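Long-range contacts in chloroplastic group IIB intron splicing facilitator CRS2, chloroplastic (Zea mays, PDB 1RYB), which is required for the splicing of group IIB introns in chloroplasts, acting in complexes with CAF1 or CAF2, and lacks the peptidyl-tRNA hydrolase activity of its family: residues M81-E86 and H127-V133; L103-T109 and P144-I150; F39-I45 and V74-Q78. Where two conformers were deposited one is given. Residues are numbered along the deposited sequence.

Interaction 1 (M81-E86 and H127-V133); sequences MNYSGE and HNGLQNV
The start of one helix can come almost into backbone contact with another helix if glycine stands where they meet, and residues 81-86 and 127-133 illustrate it. Met81 and Asn82 form a 3-10 turn that leads into helix 84-94, while His127 precedes helix 128-136. CA of Met81 lies 4.9 Å from CA of Gly129, and CA of Gly85 only 3.7 Å from CA of Val133; a side chain on Gly85 would collide with Asn132 O, one on Gly129 with Met81 SD. Asn132 (chi1 t, chi2 -110°) aims its amide at the start of helix 84-94: its OD1 accepts from Gly85 N at 2.6 Å and weakly from Glu86 N at 3.4 Å, and its ND2 donates at 3.1 Å to a water that Glu86 OE1 holds at 2.5 Å. Ser84 (chi1 m) turns OG back to Met81 O, 2.7 Å. His127 (chi1 t, chi2 -71°) is the N-cap, its ND1 accepting from Leu130 N at 3.1 Å. Met81 (t, p, p) sets SD at the edge of that ring, 3.5 Å from His127 CE1. Asn82 and Asn128, both chi1 m, join through Asn128 ND2 to Asn82 OD1, 3.1 Å; both match tRNA-binding positions of related peptidyl-tRNA hydrolases. Beneath, Leu130 and Val133 pack on strand 102-108, whose Asp107 holds His127 NE2, and Met81 touches His35 and Leu23.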
loop_
_atom_site.group_PDB
_atom_site.type_symbol
_atom_site.label_atom_id
_atom_site.label_comp_id
_atom_site.label_asym_id
_atom_site.label_seq_id
_atom_site.Cartn_x
_atom_site.Cartn_y
_atom_site.Cartn_z
ATOM N N MET A 81 8.332 -7.533 4.700
ATOM C CA MET A 81 8.301 -6.049 4.575
ATOM C C MET A 81 9.630 -5.389 4.113
ATOM O O MET A 81 9.673 -4.560 3.235
ATOM C CB MET A 81 7.880 -5.461 5.926
ATOM C CG MET A 81 7.682 -3.968 5.883
ATOM S SD MET A 81 6.394 -3.489 4.727
ATOM C CE MET A 81 4.941 -3.637 5.813
ATOM N N ASN A 82 10.730 -5.893 4.658
ATOM C CA ASN A 82 12.022 -5.339 4.434
ATOM C C ASN A 82 12.487 -5.565 3.051
ATOM O O ASN A 82 13.480 -4.940 2.637
ATOM C CB ASN A 82 13.079 -6.013 5.377
ATOM C CG ASN A 82 13.009 -5.467 6.783
ATOM O OD1 ASN A 82 12.303 -4.503 7.035
ATOM N ND2 ASN A 82 13.803 -6.069 7.697
ATOM N N TYR A 83 11.877 -6.532 2.336
ATOM C CA TYR A 83 12.348 -6.791 0.959
ATOM C C TYR A 83 11.290 -6.469 -0.117
ATOM O O TYR A 83 11.354 -6.977 -1.263
ATOM C CB TYR A 83 12.816 -8.250 0.834
ATOM C CG TYR A 83 13.813 -8.535 1.885
ATOM C CD1 TYR A 83 15.138 -8.113 1.755
ATOM C CD2 TYR A 83 13.462 -9.247 3.027
ATOM C CE1 TYR A 83 16.053 -8.334 2.797
ATOM C CE2 TYR A 83 14.370 -9.497 4.061
ATOM C CZ TYR A 83 15.684 -9.053 3.940
ATOM O OH TYR A 83 16.613 -9.371 4.929
ATOM N N SER A 84 10.352 -5.563 0.230
ATOM C CA SER A 84 9.292 -5.199 -0.646
ATOM C C SER A 84 9.808 -4.726 -2.019
ATOM O O SER A 84 9.167 -4.945 -3.052
ATOM C CB SER A 84 8.419 -4.125 0.007
ATOM O OG SER A 84 7.822 -4.627 1.213
ATOM N N GLY A 85 10.919 -4.004 -2.047
ATOM C CA GLY A 85 11.405 -3.452 -3.294
ATOM C C GLY A 85 11.881 -4.536 -4.233
ATOM O O GLY A 85 11.797 -4.404 -5.502
ATOM N N GLU A 86 12.379 -5.587 -3.628
ATOM C CA GLU A 86 12.829 -6.728 -4.391
ATOM C C GLU A 86 11.731 -7.297 -5.221
ATOM O O GLU A 86 12.006 -7.887 -6.243
ATOM C CB GLU A 86 13.442 -7.856 -3.493
ATOM C CG GLU A 86 14.757 -7.325 -2.888
ATOM C CD GLU A 86 15.530 -8.330 -2.093
ATOM O OE1 GLU A 86 16.396 -7.991 -1.355
ATOM O OE2 GLU A 86 15.069 -9.548 -2.122
ATOM N N HIS A 127 9.958 3.941 7.312
ATOM C CA HIS A 127 9.173 2.745 7.109
ATOM C C HIS A 127 10.075 1.791 6.303
ATOM O O HIS A 127 10.526 2.132 5.221
ATOM C CB HIS A 127 7.854 3.101 6.337
ATOM C CG HIS A 127 6.924 1.898 6.211
ATOM N ND1 HIS A 127 7.196 0.794 5.364
ATOM C CD2 HIS A 127 5.740 1.660 6.831
ATOM C CE1 HIS A 127 6.160 -0.049 5.480
ATOM N NE2 HIS A 127 5.279 0.435 6.370
ATOM N N ASN A 128 10.395 0.637 6.872
ATOM C CA ASN A 128 11.335 -0.275 6.249
ATOM C C ASN A 128 10.940 -0.720 4.857
ATOM O O ASN A 128 11.815 -0.919 3.979
ATOM C CB ASN A 128 11.503 -1.521 7.138
ATOM C CG ASN A 128 12.380 -1.198 8.315
ATOM O OD1 ASN A 128 12.764 -0.036 8.515
ATOM N ND2 ASN A 128 12.713 -2.226 9.099
ATOM N N GLY A 129 9.624 -0.934 4.671
ATOM C CA GLY A 129 9.161 -1.394 3.410
ATOM C C GLY A 129 9.291 -0.292 2.387
ATOM O O GLY A 129 9.687 -0.501 1.244
ATOM N N LEU A 130 8.849 0.864 2.727
ATOM C CA LEU A 130 8.957 1.991 1.780
ATOM C C LEU A 130 10.428 2.297 1.479
ATOM O O LEU A 130 10.807 2.550 0.354
ATOM C CB LEU A 130 8.253 3.221 2.372
ATOM C CG LEU A 130 7.842 4.287 1.424
ATOM C CD1 LEU A 130 7.136 3.684 0.194
ATOM C CD2 LEU A 130 6.813 5.080 2.282
ATOM N N GLN A 131 11.247 2.179 2.496
ATOM C CA GLN A 131 12.631 2.417 2.270
ATOM C C GLN A 131 13.190 1.439 1.245
ATOM O O GLN A 131 13.915 1.815 0.350
ATOM C CB GLN A 131 13.382 2.301 3.601
ATOM C CG GLN A 131 14.889 2.493 3.348
ATOM C CD GLN A 131 15.707 2.278 4.600
ATOM O OE1 GLN A 131 15.197 1.769 5.635
ATOM N NE2 GLN A 131 16.989 2.632 4.518
ATOM N N ASN A 132 12.910 0.149 1.394
ATOM C CA ASN A 132 13.390 -0.813 0.426
ATOM C C ASN A 132 12.823 -0.587 -0.975
ATOM O O ASN A 132 13.503 -0.855 -1.968
ATOM C CB ASN A 132 13.065 -2.265 0.879
ATOM C CG ASN A 132 13.789 -3.311 0.072
ATOM O OD1 ASN A 132 13.185 -4.048 -0.720
ATOM N ND2 ASN A 132 15.129 -3.335 0.193
ATOM N N VAL A 133 11.556 -0.100 -1.088
ATOM C CA VAL A 133 10.989 0.166 -2.450
ATOM C C VAL A 133 11.770 1.262 -3.121
ATOM O O VAL A 133 12.107 1.193 -4.257
ATOM C CB VAL A 133 9.495 0.548 -2.408
ATOM C CG1 VAL A 133 8.990 1.027 -3.772
ATOM C CG2 VAL A 133 8.633 -0.615 -1.842
HETATM O O HOH W 1 16.929 -5.531 -0.955
#

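Interaction 2 (L103-T109 and P144-I150); sequences LLIYDDT and PRLSIGI
Ile105 is the apolar centre of this parallel strand pair inside the alpha/beta sheet of the peptidyl-tRNA hydrolase fold: its CG2 meets Ile148 CD1 at 3.7 Å and Leu146 CD2 at 4.2 Å, on the face that also carries Asp107. Ile105 and Ile148 both take chi1 m, chi2 t, and Leu146 t, p. Toward the start, Leu103 (t, p) lays CD1 3.9 Å from Pro144 CB. The backbones are extended, with axes 4.4 Å apart at closest and N-to-C directions 37° apart (signed crossing angle -37°). The register runs without a bulge from Leu104 beside Arg145 to Asp108 beside Gly149. Hydrogen bonds alternate: Leu104 N to Pro144 O 3.0 Å, Leu146 N to Leu104 O 2.8 Å, Tyr106 N to Leu146 O 3.2 Å, Ile148 N to Tyr106 O 2.8 Å, Asp108 N to Ile148 O 2.8 Å and Ile150 N to Asp108 O 3.0 Å. On the Tyr106 face, apolar Leu104 is joined by polar groups. With chi1 p, the Tyr106 ring lies over Ser147 CA, and its OH stands 2.6 Å from Ser147 OG, which is also 3.1 Å from Asp108 OD2; Asp108 OD1 bonds Ser110 OG. A water accepts from Arg145 NH1 at 2.7 Å and lies 2.8 Å from Tyr106 OH, and Arg145 NE bonds Phe143 O. Asp107 (chi1 p) hydrogen-bonds His127 and His35; Asp107 and His35 match the catalytic pair of active relatives. Strand 18-22 flanks 102-108 and strand 116-119 flanks 145-149; helix 37-48 covers the Ile105 face and helix 128-136 packs on Leu104 and Tyr106.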
loop_
_atom_site.group_PDB
_atom_site.type_symbol
_atom_site.label_atom_id
_atom_site.label_comp_id
_atom_site.label_asym_id
_atom_site.label_seq_id
_atom_site.Cartn_x
_atom_site.Cartn_y
_atom_site.Cartn_z
ATOM N N LEU A 103 1.946 2.975 -7.341
ATOM C CA LEU A 103 1.292 3.476 -6.142
ATOM C C LEU A 103 1.606 2.575 -4.987
ATOM O O LEU A 103 1.230 1.397 -4.996
ATOM C CB LEU A 103 -0.232 3.575 -6.368
ATOM C CG LEU A 103 -1.113 3.903 -5.173
ATOM C CD1 LEU A 103 -0.779 5.314 -4.645
ATOM C CD2 LEU A 103 -2.552 3.949 -5.711
ATOM N N LEU A 104 2.210 3.189 -3.927
ATOM C CA LEU A 104 2.476 2.422 -2.717
ATOM C C LEU A 104 1.457 2.732 -1.657
ATOM O O LEU A 104 1.190 3.885 -1.370
ATOM C CB LEU A 104 3.895 2.659 -2.081
ATOM C CG LEU A 104 4.948 1.712 -2.582
ATOM C CD1 LEU A 104 4.799 0.335 -1.974
ATOM C CD2 LEU A 104 4.978 1.670 -4.128
ATOM N N ILE A 105 0.940 1.677 -1.006
ATOM C CA ILE A 105 -0.053 1.789 0.070
ATOM C C ILE A 105 0.515 1.151 1.342
ATOM O O ILE A 105 0.876 -0.029 1.309
ATOM C CB ILE A 105 -1.402 1.154 -0.378
ATOM C CG1 ILE A 105 -1.793 1.744 -1.734
ATOM C CG2 ILE A 105 -2.497 1.441 0.696
ATOM C CD1 ILE A 105 -3.251 1.370 -2.085
ATOM N N TYR A 106 0.533 1.879 2.471
ATOM C CA TYR A 106 1.219 1.299 3.659
ATOM C C TYR A 106 0.808 1.996 4.945
ATOM O O TYR A 106 0.110 2.993 4.899
ATOM C CB TYR A 106 2.771 1.469 3.448
ATOM C CG TYR A 106 3.137 2.981 3.440
ATOM C CD1 TYR A 106 3.496 3.637 4.618
ATOM C CD2 TYR A 106 2.972 3.791 2.321
ATOM C CE1 TYR A 106 3.811 4.993 4.615
ATOM C CE2 TYR A 106 3.109 5.191 2.335
ATOM C CZ TYR A 106 3.609 5.785 3.490
ATOM O OH TYR A 106 3.807 7.168 3.575
ATOM N N ASP A 107 1.174 1.399 6.070
ATOM C CA ASP A 107 0.835 1.946 7.438
ATOM C C ASP A 107 1.719 3.121 7.769
ATOM O O ASP A 107 2.928 3.078 7.551
ATOM C CB ASP A 107 1.043 0.873 8.517
ATOM C CG ASP A 107 2.354 0.177 8.319
ATOM O OD1 ASP A 107 2.757 -0.297 7.245
ATOM O OD2 ASP A 107 3.065 0.171 9.380
ATOM N N ASP A 108 1.164 4.155 8.329
ATOM C CA ASP A 108 2.026 5.316 8.636
ATOM C C ASP A 108 1.814 5.743 10.085
ATOM O O ASP A 108 0.707 6.094 10.504
ATOM C CB ASP A 108 1.764 6.425 7.657
ATOM C CG ASP A 108 2.583 7.648 7.862
ATOM O OD1 ASP A 108 3.142 7.903 8.907
ATOM O OD2 ASP A 108 2.500 8.461 6.838
ATOM N N THR A 109 2.826 5.508 10.914
ATOM C CA THR A 109 2.654 5.783 12.392
ATOM C C THR A 109 2.652 7.303 12.683
ATOM O O THR A 109 2.470 7.738 13.790
ATOM C CB THR A 109 3.747 5.129 13.278
ATOM O OG1 THR A 109 4.962 5.599 12.850
ATOM C CG2 THR A 109 3.777 3.649 13.115
ATOM N N PRO A 144 3.682 8.006 -6.291
ATOM C CA PRO A 144 2.609 8.283 -5.368
ATOM C C PRO A 144 2.460 7.234 -4.223
ATOM O O PRO A 144 2.715 6.062 -4.409
ATOM C CB PRO A 144 1.334 8.243 -6.201
ATOM C CG PRO A 144 1.719 7.442 -7.422
ATOM C CD PRO A 144 3.195 7.598 -7.617
ATOM N N ARG A 145 1.966 7.731 -3.066
ATOM C CA ARG A 145 1.752 6.919 -1.890
ATOM C C ARG A 145 0.487 7.257 -1.268
ATOM O O ARG A 145 0.190 8.429 -1.039
ATOM C CB ARG A 145 2.753 7.213 -0.775
ATOM C CG ARG A 145 4.192 7.248 -1.171
ATOM C CD ARG A 145 4.597 8.619 -1.615
ATOM N NE ARG A 145 5.945 8.542 -2.175
ATOM C CZ ARG A 145 7.023 8.546 -1.438
ATOM N NH1 ARG A 145 6.947 8.649 -0.100
ATOM N NH2 ARG A 145 8.212 8.474 -2.039
ATOM N N LEU A 146 -0.185 6.231 -0.745
ATOM C CA LEU A 146 -1.363 6.438 0.075
ATOM C C LEU A 146 -1.004 5.918 1.451
ATOM O O LEU A 146 -0.795 4.700 1.661
ATOM C CB LEU A 146 -2.598 5.680 -0.434
ATOM C CG LEU A 146 -3.838 5.841 0.440
ATOM C CD1 LEU A 146 -4.419 7.259 0.346
ATOM C CD2 LEU A 146 -4.878 4.817 0.001
ATOM N N SER A 147 -0.852 6.870 2.428
ATOM C CA SER A 147 -0.484 6.491 3.800
ATOM C C SER A 147 -1.763 6.161 4.518
ATOM O O SER A 147 -2.762 6.897 4.350
ATOM C CB SER A 147 0.154 7.684 4.574
ATOM O OG SER A 147 1.376 8.056 3.983
ATOM N N ILE A 148 -1.742 5.094 5.304
ATOM C CA ILE A 148 -2.878 4.703 6.127
ATOM C C ILE A 148 -2.446 4.872 7.589
ATOM O O ILE A 148 -1.623 4.104 8.057
ATOM C CB ILE A 148 -3.332 3.241 5.928
ATOM C CG1 ILE A 148 -3.837 3.094 4.516
ATOM C CG2 ILE A 148 -4.477 2.950 6.872
ATOM C CD1 ILE A 148 -3.963 1.627 4.086
ATOM N N GLY A 149 -2.972 5.942 8.278
ATOM C CA GLY A 149 -2.512 6.216 9.635
ATOM C C GLY A 149 -2.815 5.081 10.581
ATOM O O GLY A 149 -3.880 4.465 10.576
ATOM N N ILE A 150 -1.846 4.810 11.411
ATOM C CA ILE A 150 -2.024 3.819 12.506
ATOM C C ILE A 150 -1.661 4.410 13.930
ATOM O O ILE A 150 -1.766 3.736 14.934
ATOM C CB ILE A 150 -1.277 2.489 12.242
ATOM C CG1 ILE A 150 0.272 2.699 12.109
ATOM C CG2 ILE A 150 -1.881 1.811 11.008
ATOM C CD1 ILE A 150 1.091 1.420 12.383
HETATM O O HOH W 2 5.092 8.939 1.860
#

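Interaction 3 (F39-I45 and V74-Q78); sequences FEMVDRI and VVKPQ
This is a helix-on-sheet contact: helix 37-48 packs along strand 70-77 of the central sheet, and residues 39-45 meet residues 74-78 along one side of the helix. The helix runs roughly antiparallel to the strand, at 151° with the axes 8.7 Å apart at closest; CA of Phe39 comes 6.2 Å from CA of Lys76, and CA of Val42 6.7 Å from CA of Val74. Positions 39, 42, 43 and 45 make the contact, as expected of a helix resting on a sheet. Lys76 (m, t, m, t) is the hub. Its aliphatic chain covers the Phe39 ring (chi1 -89°), CD 3.9 Å from the centroid over the face in a CH-pi contact, while Lys76 CG touches Val42 CG2 at 3.5 Å. Phe39 CE1 reaches Pro77 CD at 4.1 Å, and Ile45 CG2 approaches Val74 CG1 at 4.4 Å. Asp43 (chi1 m) then receives the ammonium: Lys76 NZ to Asp43 OD1 is a 2.7 Å salt bridge, and a water accepts from Lys76 NZ at 2.9 Å. One lysine thus serves two chemistries, its methylenes packing against apolar groups and its charge neutralised by Asp43 at the border of the buried layer.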
loop_
_atom_site.group_PDB
_atom_site.type_symbol
_atom_site.label_atom_id
_atom_site.label_comp_id
_atom_site.label_asym_id
_atom_site.label_seq_id
_atom_site.Cartn_x
_atom_site.Cartn_y
_atom_site.Cartn_z
ATOM N N PHE A 39 -1.883 -4.282 2.823
ATOM C CA PHE A 39 -2.453 -5.506 2.222
ATOM C C PHE A 39 -4.010 -5.439 2.262
ATOM O O PHE A 39 -4.729 -5.751 1.299
ATOM C CB PHE A 39 -2.034 -6.739 3.058
ATOM C CG PHE A 39 -0.702 -7.400 2.649
ATOM C CD1 PHE A 39 0.211 -6.774 1.797
ATOM C CD2 PHE A 39 -0.419 -8.690 3.106
ATOM C CE1 PHE A 39 1.389 -7.446 1.451
ATOM C CE2 PHE A 39 0.747 -9.382 2.770
ATOM C CZ PHE A 39 1.663 -8.735 1.945
ATOM N N GLU A 40 -4.563 -4.997 3.419
ATOM C CA GLU A 40 -6.018 -4.890 3.514
ATOM C C GLU A 40 -6.574 -3.972 2.471
ATOM O O GLU A 40 -7.628 -4.195 1.895
ATOM C CB GLU A 40 -6.430 -4.365 4.925
ATOM C CG GLU A 40 -6.080 -5.397 6.076
ATOM C CD GLU A 40 -6.730 -4.959 7.377
ATOM O OE1 GLU A 40 -6.141 -4.849 8.415
ATOM O OE2 GLU A 40 -7.931 -4.509 7.228
ATOM N N MET A 41 -5.909 -2.818 2.272
ATOM C CA MET A 41 -6.406 -1.831 1.288
ATOM C C MET A 41 -6.396 -2.403 -0.113
ATOM O O MET A 41 -7.354 -2.246 -0.857
ATOM C CB MET A 41 -5.582 -0.514 1.310
ATOM C CG MET A 41 -6.141 0.587 0.410
ATOM S SD MET A 41 -7.711 1.233 1.017
ATOM C CE MET A 41 -7.146 2.285 2.395
ATOM N N VAL A 42 -5.262 -2.980 -0.510
ATOM C CA VAL A 42 -5.226 -3.587 -1.824
ATOM C C VAL A 42 -6.251 -4.759 -1.959
ATOM O O VAL A 42 -6.842 -4.952 -3.015
ATOM C CB VAL A 42 -3.813 -3.910 -2.374
ATOM C CG1 VAL A 42 -2.987 -2.638 -2.401
ATOM C CG2 VAL A 42 -3.116 -4.990 -1.600
ATOM N N ASP A 43 -6.469 -5.504 -0.918
ATOM C CA ASP A 43 -7.477 -6.548 -1.007
ATOM C C ASP A 43 -8.804 -5.962 -1.290
ATOM O O ASP A 43 -9.582 -6.507 -2.017
ATOM C CB ASP A 43 -7.608 -7.371 0.292
ATOM C CG ASP A 43 -6.462 -8.375 0.442
ATOM O OD1 ASP A 43 -5.839 -8.836 -0.485
ATOM O OD2 ASP A 43 -6.247 -8.723 1.694
ATOM N N ARG A 44 -9.060 -4.847 -0.683
ATOM C CA ARG A 44 -10.334 -4.175 -0.843
ATOM C C ARG A 44 -10.441 -3.572 -2.213
ATOM O O ARG A 44 -11.480 -3.626 -2.856
ATOM C CB ARG A 44 -10.529 -3.155 0.285
ATOM C CG ARG A 44 -11.795 -2.349 0.131
ATOM C CD ARG A 44 -13.104 -3.163 0.279
ATOM N NE ARG A 44 -14.255 -2.256 0.053
ATOM C CZ ARG A 44 -14.851 -1.981 -1.126
ATOM N NH1 ARG A 44 -14.548 -2.582 -2.281
ATOM N NH2 ARG A 44 -15.822 -1.081 -1.133
ATOM N N ILE A 45 -9.351 -3.008 -2.725
ATOM C CA ILE A 45 -9.401 -2.462 -4.089
ATOM C C ILE A 45 -9.632 -3.598 -5.086
ATOM O O ILE A 45 -10.481 -3.511 -6.014
ATOM C CB ILE A 45 -8.116 -1.697 -4.417
ATOM C CG1 ILE A 45 -8.110 -0.419 -3.544
ATOM C CG2 ILE A 45 -7.984 -1.362 -5.923
ATOM C CD1 ILE A 45 -6.712 0.184 -3.460
ATOM N N VAL A 74 -2.526 -5.222 -9.264
ATOM C CA VAL A 74 -2.638 -5.057 -7.819
ATOM C C VAL A 74 -1.723 -6.051 -7.198
ATOM O O VAL A 74 -1.781 -7.160 -7.556
ATOM C CB VAL A 74 -4.086 -5.130 -7.261
ATOM C CG1 VAL A 74 -4.921 -3.953 -7.754
ATOM C CG2 VAL A 74 -4.730 -6.416 -7.617
ATOM N N VAL A 75 -0.845 -5.635 -6.292
ATOM C CA VAL A 75 0.232 -6.505 -5.834
ATOM C C VAL A 75 0.415 -6.511 -4.307
ATOM O O VAL A 75 0.336 -5.466 -3.695
ATOM C CB VAL A 75 1.526 -5.873 -6.393
ATOM C CG1 VAL A 75 2.788 -6.599 -5.929
ATOM C CG2 VAL A 75 1.514 -5.718 -7.885
ATOM N N LYS A 76 0.681 -7.692 -3.754
ATOM C CA LYS A 76 1.030 -7.920 -2.342
ATOM C C LYS A 76 2.336 -8.687 -2.373
ATOM O O LYS A 76 2.370 -9.911 -2.668
ATOM C CB LYS A 76 -0.014 -8.759 -1.591
ATOM C CG LYS A 76 -1.353 -7.963 -1.478
ATOM C CD LYS A 76 -2.310 -8.545 -0.415
ATOM C CE LYS A 76 -2.855 -9.884 -0.852
ATOM N NZ LYS A 76 -3.848 -10.493 0.080
ATOM N N PRO A 77 3.439 -8.008 -2.140
ATOM C CA PRO A 77 4.704 -8.701 -2.104
ATOM C C PRO A 77 4.691 -9.693 -0.942
ATOM O O PRO A 77 4.125 -9.449 0.145
ATOM C CB PRO A 77 5.755 -7.619 -1.781
ATOM C CG PRO A 77 5.079 -6.297 -2.163
ATOM C CD PRO A 77 3.599 -6.577 -1.942
ATOM N N GLN A 78 5.241 -10.851 -1.218
ATOM C CA GLN A 78 5.356 -11.902 -0.241
ATOM C C GLN A 78 6.840 -12.136 0.101
ATOM O O GLN A 78 7.279 -13.267 0.227
ATOM C CB GLN A 78 4.746 -13.221 -0.775
ATOM C CG GLN A 78 3.315 -12.978 -1.308
ATOM C CD GLN A 78 2.332 -12.614 -0.222
ATOM O OE1 GLN A 78 1.516 -11.654 -0.387
ATOM N NE2 GLN A 78 2.350 -13.404 0.853
HETATM O O HOH W 3 -3.665 -10.337 2.971
#

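In the fold
Along the chain, interaction 3 closes before the other two open, and interactions 1 and 2 then alternate, so that helix 84-94, strand 102-108, helix 128-136 and strand 145-149 are tied together in overlapping pairs. Interactions 2 and 3 both reach the seven-stranded mixed sheet, about 12 Å between centres, and meet where Met41, Val42 and Ile45 of helix 37-48 pack on Ile105. Interaction 1 lies about 13 Å, centre to centre, from interaction 2, joined to it through His127 and Asp107, and about 15 Å from interaction 3, which it adjoins only in sequence. Helices thus pack on both faces of the sheet, a hydrolase scaffold retained in a splicing factor without hydrolase activity.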